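Local coordinates for polyketide synthase (Lyngbya majuscula 19L, PDB 3QIT), which is the thioesterase domain of the curacin A pathway, an alpha/beta hydrolase that probably releases the chain by hydrolysis, with sulfate elimination and decarboxylation giving a terminal alkene, at residues E10-I16 / A83-V88; Y150-P155 / A203-T207; T234-D240 / A260-S266. One frame throughout, in Å; residues are numbered along the deposited sequence. Where two conformers were deposited one is given.

Contact 1. Residues E10-I16 / A83-V88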
# COMPACT_ATOMS: atom_id res chain seq x y z
N GLU B 10 -15.16 -4.72 -12.16
CA GLU B 10 -14.43 -5.52 -11.15
C GLU B 10 -12.95 -5.22 -11.30
O GLU B 10 -12.45 -5.09 -12.41
CB GLU B 10 -14.70 -7.02 -11.35
CG GLU B 10 -14.08 -7.98 -10.28
CD GLU B 10 -12.58 -8.28 -10.47
OE1 GLU B 10 -12.03 -8.09 -11.56
OE2 GLU B 10 -11.94 -8.74 -9.49
N PHE B 11 -12.26 -5.08 -10.17
CA PHE B 11 -10.81 -4.83 -10.17
C PHE B 11 -10.27 -5.31 -8.85
O PHE B 11 -10.71 -4.86 -7.80
CB PHE B 11 -10.51 -3.33 -10.34
CG PHE B 11 -9.04 -3.00 -10.30
CD1 PHE B 11 -8.18 -3.56 -11.24
CD2 PHE B 11 -8.52 -2.13 -9.34
CE1 PHE B 11 -6.80 -3.28 -11.21
CE2 PHE B 11 -7.12 -1.83 -9.32
CZ PHE B 11 -6.29 -2.41 -10.25
N GLY B 12 -9.27 -6.20 -8.93
CA GLY B 12 -8.54 -6.66 -7.74
C GLY B 12 -9.42 -7.32 -6.69
O GLY B 12 -9.12 -7.26 -5.50
N GLY B 13 -10.53 -7.93 -7.11
CA GLY B 13 -11.44 -8.57 -6.18
C GLY B 13 -12.44 -7.60 -5.58
O GLY B 13 -13.18 -7.96 -4.67
N ASN B 14 -12.49 -6.38 -6.11
CA ASN B 14 -13.34 -5.34 -5.56
C ASN B 14 -14.20 -4.77 -6.67
O ASN B 14 -14.06 -5.17 -7.82
CB ASN B 14 -12.48 -4.24 -4.97
CG ASN B 14 -11.74 -4.70 -3.74
OD1 ASN B 14 -12.34 -4.89 -2.70
ND2 ASN B 14 -10.42 -4.86 -3.85
N GLN B 15 -15.11 -3.86 -6.33
CA GLN B 15 -16.00 -3.30 -7.36
C GLN B 15 -15.80 -1.81 -7.44
O GLN B 15 -15.83 -1.11 -6.42
CB GLN B 15 -17.45 -3.62 -7.00
CG GLN B 15 -17.75 -5.13 -7.01
CD GLN B 15 -17.78 -5.69 -8.42
OE1 GLN B 15 -18.18 -5.00 -9.35
NE2 GLN B 15 -17.35 -6.95 -8.58
N ILE B 16 -15.60 -1.31 -8.65
CA ILE B 16 -15.49 0.14 -8.86
C ILE B 16 -16.84 0.63 -9.40
O ILE B 16 -17.27 0.16 -10.44
CB ILE B 16 -14.42 0.45 -9.92
CG1 ILE B 16 -13.03 -0.03 -9.44
CG2 ILE B 16 -14.37 1.99 -10.21
CD1 ILE B 16 -11.98 -0.01 -10.56
N ALA B 83 -3.73 2.93 -9.37
CA ALA B 83 -3.99 1.71 -10.13
C ALA B 83 -5.47 1.62 -10.52
O ALA B 83 -5.81 1.10 -11.59
CB ALA B 83 -3.55 0.45 -9.31
N GLN B 84 -6.35 2.03 -9.61
CA GLN B 84 -7.78 2.04 -9.85
C GLN B 84 -8.10 2.97 -11.02
O GLN B 84 -8.87 2.61 -11.90
CB GLN B 84 -8.54 2.51 -8.59
CG GLN B 84 -10.06 2.48 -8.74
CD GLN B 84 -10.81 3.21 -7.61
OE1 GLN B 84 -10.23 3.63 -6.59
NE2 GLN B 84 -12.11 3.36 -7.80
N ILE B 85 -7.55 4.19 -10.99
CA ILE B 85 -7.78 5.15 -12.10
C ILE B 85 -7.21 4.61 -13.45
O ILE B 85 -7.87 4.72 -14.48
CB ILE B 85 -7.26 6.55 -11.78
CG1 ILE B 85 -8.05 7.14 -10.62
CG2 ILE B 85 -7.35 7.49 -13.03
CD1 ILE B 85 -7.37 8.30 -9.95
N ASP B 86 -6.02 4.04 -13.42
CA ASP B 86 -5.42 3.39 -14.62
C ASP B 86 -6.36 2.31 -15.16
O ASP B 86 -6.60 2.22 -16.37
CB ASP B 86 -4.07 2.77 -14.27
CG ASP B 86 -3.14 2.57 -15.48
OD1 ASP B 86 -3.23 3.33 -16.47
OD2 ASP B 86 -2.28 1.66 -15.40
N ARG B 87 -6.91 1.49 -14.26
CA ARG B 87 -7.88 0.47 -14.68
C ARG B 87 -9.12 1.07 -15.36
O ARG B 87 -9.58 0.55 -16.38
CB ARG B 87 -8.30 -0.39 -13.48
CG ARG B 87 -9.33 -1.45 -13.83
CD ARG B 87 -8.74 -2.47 -14.81
NE ARG B 87 -9.72 -3.47 -15.22
CZ ARG B 87 -10.54 -3.34 -16.26
NH1 ARG B 87 -10.50 -2.24 -17.01
NH2 ARG B 87 -11.39 -4.31 -16.55
N VAL B 88 -9.64 2.18 -14.81
CA VAL B 88 -10.80 2.86 -15.38
C VAL B 88 -10.46 3.38 -16.79
O VAL B 88 -11.26 3.21 -17.72
CB VAL B 88 -11.26 4.06 -14.49
CG1 VAL B 88 -12.33 4.85 -15.22
CG2 VAL B 88 -11.81 3.55 -13.14
O HOH W 1 -10.31 -5.73 -13.95

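Contact 2. Residues Y150-P155 / A203-T207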
# COMPACT_ATOMS: atom_id res chain seq x y z
N TYR B 150 -3.34 3.08 14.27
CA TYR B 150 -4.56 3.49 13.56
C TYR B 150 -5.13 2.38 12.67
O TYR B 150 -6.34 2.10 12.72
CB TYR B 150 -4.32 4.78 12.78
CG TYR B 150 -5.59 5.25 12.13
CD1 TYR B 150 -6.63 5.79 12.90
CD2 TYR B 150 -5.78 5.09 10.76
CE1 TYR B 150 -7.81 6.21 12.31
CE2 TYR B 150 -6.96 5.50 10.15
CZ TYR B 150 -7.97 6.06 10.94
OH TYR B 150 -9.15 6.46 10.36
N LEU B 151 -4.26 1.74 11.89
CA LEU B 151 -4.63 0.62 11.02
C LEU B 151 -5.40 -0.49 11.75
O LEU B 151 -6.22 -1.20 11.15
CB LEU B 151 -3.39 0.00 10.37
CG LEU B 151 -2.51 0.78 9.38
CD1 LEU B 151 -1.22 0.02 9.18
CD2 LEU B 151 -3.19 1.00 8.04
N SER B 152 -5.15 -0.63 13.06
CA SER B 152 -5.79 -1.69 13.81
C SER B 152 -6.94 -1.16 14.65
O SER B 152 -7.58 -1.91 15.39
CB SER B 152 -4.78 -2.46 14.68
OG SER B 152 -4.10 -1.59 15.55
N SER B 153 -7.21 0.14 14.52
CA SER B 153 -8.36 0.71 15.19
C SER B 153 -9.58 0.42 14.34
O SER B 153 -9.49 0.06 13.16
CB SER B 153 -8.18 2.22 15.47
OG SER B 153 -8.31 3.00 14.30
N THR B 154 -10.74 0.53 14.94
CA THR B 154 -11.94 0.25 14.17
C THR B 154 -12.85 1.45 14.37
O THR B 154 -13.86 1.36 15.09
CB THR B 154 -12.60 -1.06 14.65
OG1 THR B 154 -12.65 -1.05 16.08
CG2 THR B 154 -11.79 -2.27 14.19
N PRO B 155 -12.48 2.62 13.78
CA PRO B 155 -13.28 3.83 13.99
C PRO B 155 -14.71 3.64 13.49
O PRO B 155 -14.96 2.99 12.46
CB PRO B 155 -12.52 4.91 13.19
CG PRO B 155 -11.74 4.15 12.17
CD PRO B 155 -11.37 2.84 12.83
N ALA B 203 -15.13 4.35 7.13
CA ALA B 203 -14.67 5.25 8.21
C ALA B 203 -13.16 5.34 8.39
O ALA B 203 -12.66 6.33 8.94
CB ALA B 203 -15.34 4.85 9.54
N ILE B 204 -12.43 4.31 7.97
CA ILE B 204 -10.97 4.34 8.16
C ILE B 204 -10.28 5.44 7.32
O ILE B 204 -9.19 5.89 7.68
CB ILE B 204 -10.34 2.95 7.88
CG1 ILE B 204 -8.99 2.81 8.59
CG2 ILE B 204 -10.23 2.67 6.38
CD1 ILE B 204 -9.11 2.44 10.08
N ILE B 205 -10.94 5.91 6.26
CA ILE B 205 -10.34 6.84 5.31
C ILE B 205 -10.14 8.23 5.90
O ILE B 205 -9.25 8.97 5.49
CB ILE B 205 -11.18 6.92 4.01
CG1 ILE B 205 -11.21 5.56 3.33
CG2 ILE B 205 -10.59 7.95 3.06
CD1 ILE B 205 -12.09 5.51 2.15
N ARG B 206 -11.01 8.59 6.83
CA ARG B 206 -10.88 9.90 7.47
C ARG B 206 -9.65 9.92 8.39
O ARG B 206 -9.73 9.53 9.55
CB ARG B 206 -12.14 10.24 8.25
CG ARG B 206 -12.15 11.67 8.73
CD ARG B 206 -13.55 12.13 9.03
NE ARG B 206 -13.71 13.53 8.66
CZ ARG B 206 -14.87 14.10 8.37
NH1 ARG B 206 -14.91 15.39 8.04
NH2 ARG B 206 -15.98 13.38 8.41
N THR B 207 -8.50 10.35 7.85
CA THR B 207 -7.24 10.34 8.60
C THR B 207 -6.06 10.90 7.80
O THR B 207 -5.84 10.54 6.64
CB THR B 207 -6.90 8.92 9.13
OG1 THR B 207 -5.80 8.98 10.05
CG2 THR B 207 -6.58 7.98 7.98

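Contact 3. Residues T234-D240 / A260-S266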
# COMPACT_ATOMS: atom_id res chain seq x y z
N THR B 234 -2.14 21.63 -20.02
CA THR B 234 -2.62 21.64 -18.63
C THR B 234 -3.24 22.98 -18.29
O THR B 234 -2.76 24.00 -18.76
CB THR B 234 -1.45 21.32 -17.65
OG1 THR B 234 -0.94 20.02 -17.95
CG2 THR B 234 -1.94 21.35 -16.18
N THR B 235 -4.33 22.96 -17.52
CA THR B 235 -4.94 24.16 -16.96
C THR B 235 -5.02 24.01 -15.46
O THR B 235 -5.65 23.04 -14.96
CB THR B 235 -6.36 24.35 -17.52
OG1 THR B 235 -6.27 24.45 -18.95
CG2 THR B 235 -7.01 25.61 -16.95
N LEU B 236 -4.38 24.95 -14.75
CA LEU B 236 -4.48 25.07 -13.30
C LEU B 236 -5.67 25.97 -12.95
O LEU B 236 -5.71 27.14 -13.34
CB LEU B 236 -3.18 25.61 -12.69
CG LEU B 236 -1.94 24.74 -12.86
CD1 LEU B 236 -0.64 25.54 -12.65
CD2 LEU B 236 -2.00 23.51 -11.89
N VAL B 237 -6.62 25.42 -12.20
CA VAL B 237 -7.82 26.17 -11.84
C VAL B 237 -7.85 26.42 -10.34
O VAL B 237 -7.74 25.49 -9.55
CB VAL B 237 -9.10 25.42 -12.27
CG1 VAL B 237 -10.35 26.28 -12.04
CG2 VAL B 237 -8.98 24.96 -13.72
N TYR B 238 -8.01 27.69 -9.95
CA TYR B 238 -8.06 28.03 -8.53
C TYR B 238 -9.28 28.84 -8.17
O TYR B 238 -9.82 29.57 -9.01
CB TYR B 238 -6.84 28.86 -8.12
CG TYR B 238 -5.52 28.27 -8.51
CD1 TYR B 238 -4.92 27.27 -7.72
CD2 TYR B 238 -4.83 28.75 -9.62
CE1 TYR B 238 -3.66 26.74 -8.06
CE2 TYR B 238 -3.59 28.21 -9.97
CZ TYR B 238 -3.00 27.22 -9.19
OH TYR B 238 -1.77 26.72 -9.55
N GLY B 239 -9.71 28.71 -6.92
CA GLY B 239 -10.76 29.56 -6.38
C GLY B 239 -10.17 30.88 -5.90
O GLY B 239 -9.17 30.90 -5.18
N ASP B 240 -10.78 31.99 -6.28
CA ASP B 240 -10.22 33.28 -5.92
C ASP B 240 -10.34 33.57 -4.42
O ASP B 240 -9.66 34.46 -3.91
CB ASP B 240 -10.78 34.42 -6.79
CG ASP B 240 -12.27 34.63 -6.62
OD1 ASP B 240 -12.94 33.85 -5.91
OD2 ASP B 240 -12.79 35.59 -7.23
N ALA B 260 1.66 25.51 -18.21
CA ALA B 260 0.25 25.43 -17.77
C ALA B 260 -0.48 26.76 -17.91
O ALA B 260 0.06 27.83 -17.58
CB ALA B 260 0.15 24.94 -16.34
N LYS B 261 -1.71 26.68 -18.40
CA LYS B 261 -2.61 27.81 -18.35
C LYS B 261 -3.11 27.95 -16.92
O LYS B 261 -3.13 26.96 -16.19
CB LYS B 261 -3.79 27.55 -19.27
CG LYS B 261 -3.38 27.37 -20.72
CD LYS B 261 -4.54 26.83 -21.51
CE LYS B 261 -4.09 25.77 -22.49
NZ LYS B 261 -3.85 24.44 -21.84
N ARG B 262 -3.46 29.16 -16.51
CA ARG B 262 -3.90 29.38 -15.12
C ARG B 262 -5.17 30.19 -15.10
O ARG B 262 -5.29 31.20 -15.81
CB ARG B 262 -2.79 30.09 -14.32
CG ARG B 262 -1.52 29.23 -14.20
CD ARG B 262 -0.29 29.99 -13.70
NE ARG B 262 -0.62 31.15 -12.89
CZ ARG B 262 -0.42 32.41 -13.24
NH1 ARG B 262 -0.75 33.37 -12.40
NH2 ARG B 262 0.13 32.74 -14.42
N VAL B 263 -6.12 29.77 -14.28
CA VAL B 263 -7.38 30.50 -14.20
C VAL B 263 -7.92 30.60 -12.78
O VAL B 263 -7.80 29.65 -11.97
CB VAL B 263 -8.42 29.98 -15.24
CG1 VAL B 263 -8.95 28.64 -14.86
CG2 VAL B 263 -9.57 31.00 -15.46
N PHE B 264 -8.50 31.75 -12.47
CA PHE B 264 -9.15 31.94 -11.19
C PHE B 264 -10.65 32.07 -11.37
O PHE B 264 -11.12 32.97 -12.06
CB PHE B 264 -8.56 33.16 -10.46
CG PHE B 264 -7.11 32.98 -10.09
CD1 PHE B 264 -6.09 33.22 -11.03
CD2 PHE B 264 -6.76 32.52 -8.83
CE1 PHE B 264 -4.75 33.03 -10.69
CE2 PHE B 264 -5.42 32.33 -8.48
CZ PHE B 264 -4.41 32.58 -9.41
N LEU B 265 -11.38 31.16 -10.74
CA LEU B 265 -12.83 31.15 -10.79
C LEU B 265 -13.35 31.78 -9.51
O LEU B 265 -12.63 31.85 -8.50
CB LEU B 265 -13.35 29.72 -10.92
CG LEU B 265 -13.06 28.94 -12.21
CD1 LEU B 265 -13.89 27.63 -12.27
CD2 LEU B 265 -13.30 29.81 -13.44
N SER B 266 -14.59 32.24 -9.55
CA SER B 266 -15.19 32.88 -8.40
C SER B 266 -15.68 31.81 -7.43
O SER B 266 -16.70 31.18 -7.66
CB SER B 266 -16.33 33.80 -8.82
OG SER B 266 -16.94 34.38 -7.68
O HOH W 2 -15.14 36.47 -7.35
O HOH W 3 -12.27 35.34 -10.39

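Contact 1. Residues E10-I16 / A83-V88
Phe11, with chi1 in the t well, reaches from the end of strand 5-11 to the flank of helix 78-91, where its ring lies along Ala83, Gln84 and Arg87. Over one face, Arg87 CB stands 4.0 Å from the ring centroid, 16° off the normal, a CH-pi contact, with Arg87 CG at the rim, 3.5 Å from Phe11 CD1. At the far end of the ring, Phe11 CZ lies 4.1 Å from Ala83 CB. With t for chi1 and p for chi2, the arginine runs on past the ring and Arg87 NE turns to water 1, at 2.7 Å; the same water donates to Glu10 O, also at 2.7 Å, and so bridges strand and helix, which share no direct hydrogen bond. The guanidinium is also held by a salt bridge to Glu91. The strand side is a beta hairpin, closed by a type I' turn from Phe11 to Asn14, in which Gly12 and Gly13 take the positive phi angles of the corner; Glu10 OE2 folds back to accept a hydrogen bond from Gly13 N at 2.9 Å. This hairpin forms the antiparallel margin of the alpha/beta hydrolase sheet, and helix 78-91 packs across it, the axis of residues 83-88 running at 61° to that of strand 14-16. Beyond the turn, Ile16 points toward the helix, with CG2 4.2 Å from Val88 CG2 and 3.6 Å from Gln84 NE2. The extended Gln84 spends its amide on the backbone of Asp60 and Phe62, while Met72 of the second subunit packs against Phe11.

Contact 2. Residues Y150-P155 / A203-T207
Ala203 opens the second segment by pointing its methyl at the loop that follows helix 140-151: Ala203 CB lies 3.5 Å from Pro155 O, with CA atoms 6.1 Å apart. Ile204 comes next and contributes most from this segment. Its CD1 sits 3.6 Å from Pro155 CD and its CG1 3.7 Å from Tyr150 CE2, so the side chain fits between proline and tyrosine. Its carbonyl accepts the one direct hydrogen bond, from Tyr150 OH to Ile204 O at 2.7 Å, near the plane of the phenol ring. Ile205 turns away and packs on Ile35, and Arg206 brings its carbonyl O within 3.2 Å of Tyr150 OH. Thr207 folds back over the tyrosine, its OG1 over one ring face and its CG2 3.3 Å from Tyr150 CE2. Within the first segment, Tyr150 O accepts hydrogen bonds from Ser153 N at 2.8 Å and Ser153 OG at 2.7 Å, where the chain leaves the helix. This surface contact joins the C-terminal end of helix 140-151, where Leu151 meets Leu79 of the second subunit, to the loop before helix 220-229; both lie between sheet strands 120-126 and 234-239, where alpha/beta hydrolases commonly carry a lid.

Contact 3. Residues T234-D240 / A260-S266
Val237 and Val263 form the apolar centre, Val237 CG2 3.9 Å from Val263 CG1, and Val237 CG1 extends the patch to Leu265 CD1 at 3.8 Å; helix 276-284 covers this face through Leu279 and Leu282. On the opposite face Leu236 CD1 meets Ala260 CB at 3.8 Å, and the Tyr238 and Phe264 rings are inclined by 30° and so offset that they hardly overlap, centroids 5.3 Å apart. Between the faces runs a parallel ladder of six backbone hydrogen bonds of 2.8 to 2.9 Å, from Lys261 N to Thr234 O through Asp240 N to Leu265 O. At the margins, Lys261 NZ bonds weakly to Thr234 O at 3.3 Å and pairs with Glu122, while Asp240 OD1 accepts a hydrogen bond from Gly267 N, and waters 2 and 3 link Asp240 OD2 to Ser266 OG and Phe264 O respectively. Strands 234-239 and 261-265, joined through helix 247-256, make a beta-alpha-beta unit at the edge of the alpha/beta hydrolase sheet, where Tyr238 touches a probable Ser-His-Glu catalytic triad.

Overall arrangement
The three contacts follow one another along the chain, none nested in or crossing another. Contact 1 closes first, over 66 residues that include strands 28-32 and 55-59, and fastens the N-terminal hairpin to helix 78-91. The chain then adds strands 97-102 and 120-126 before contact 2 closes a loop of 47 residues, mostly helices 163-173 and 179-188 and the small hairpin 190-199, away from the main sheet. Contact 3 closes the shortest loop, 19 residues around helix 247-256, and supplies the last two strands. Contacts 1 and 3 therefore involve the two ends of the same sheet, their centres about 30 Å apart.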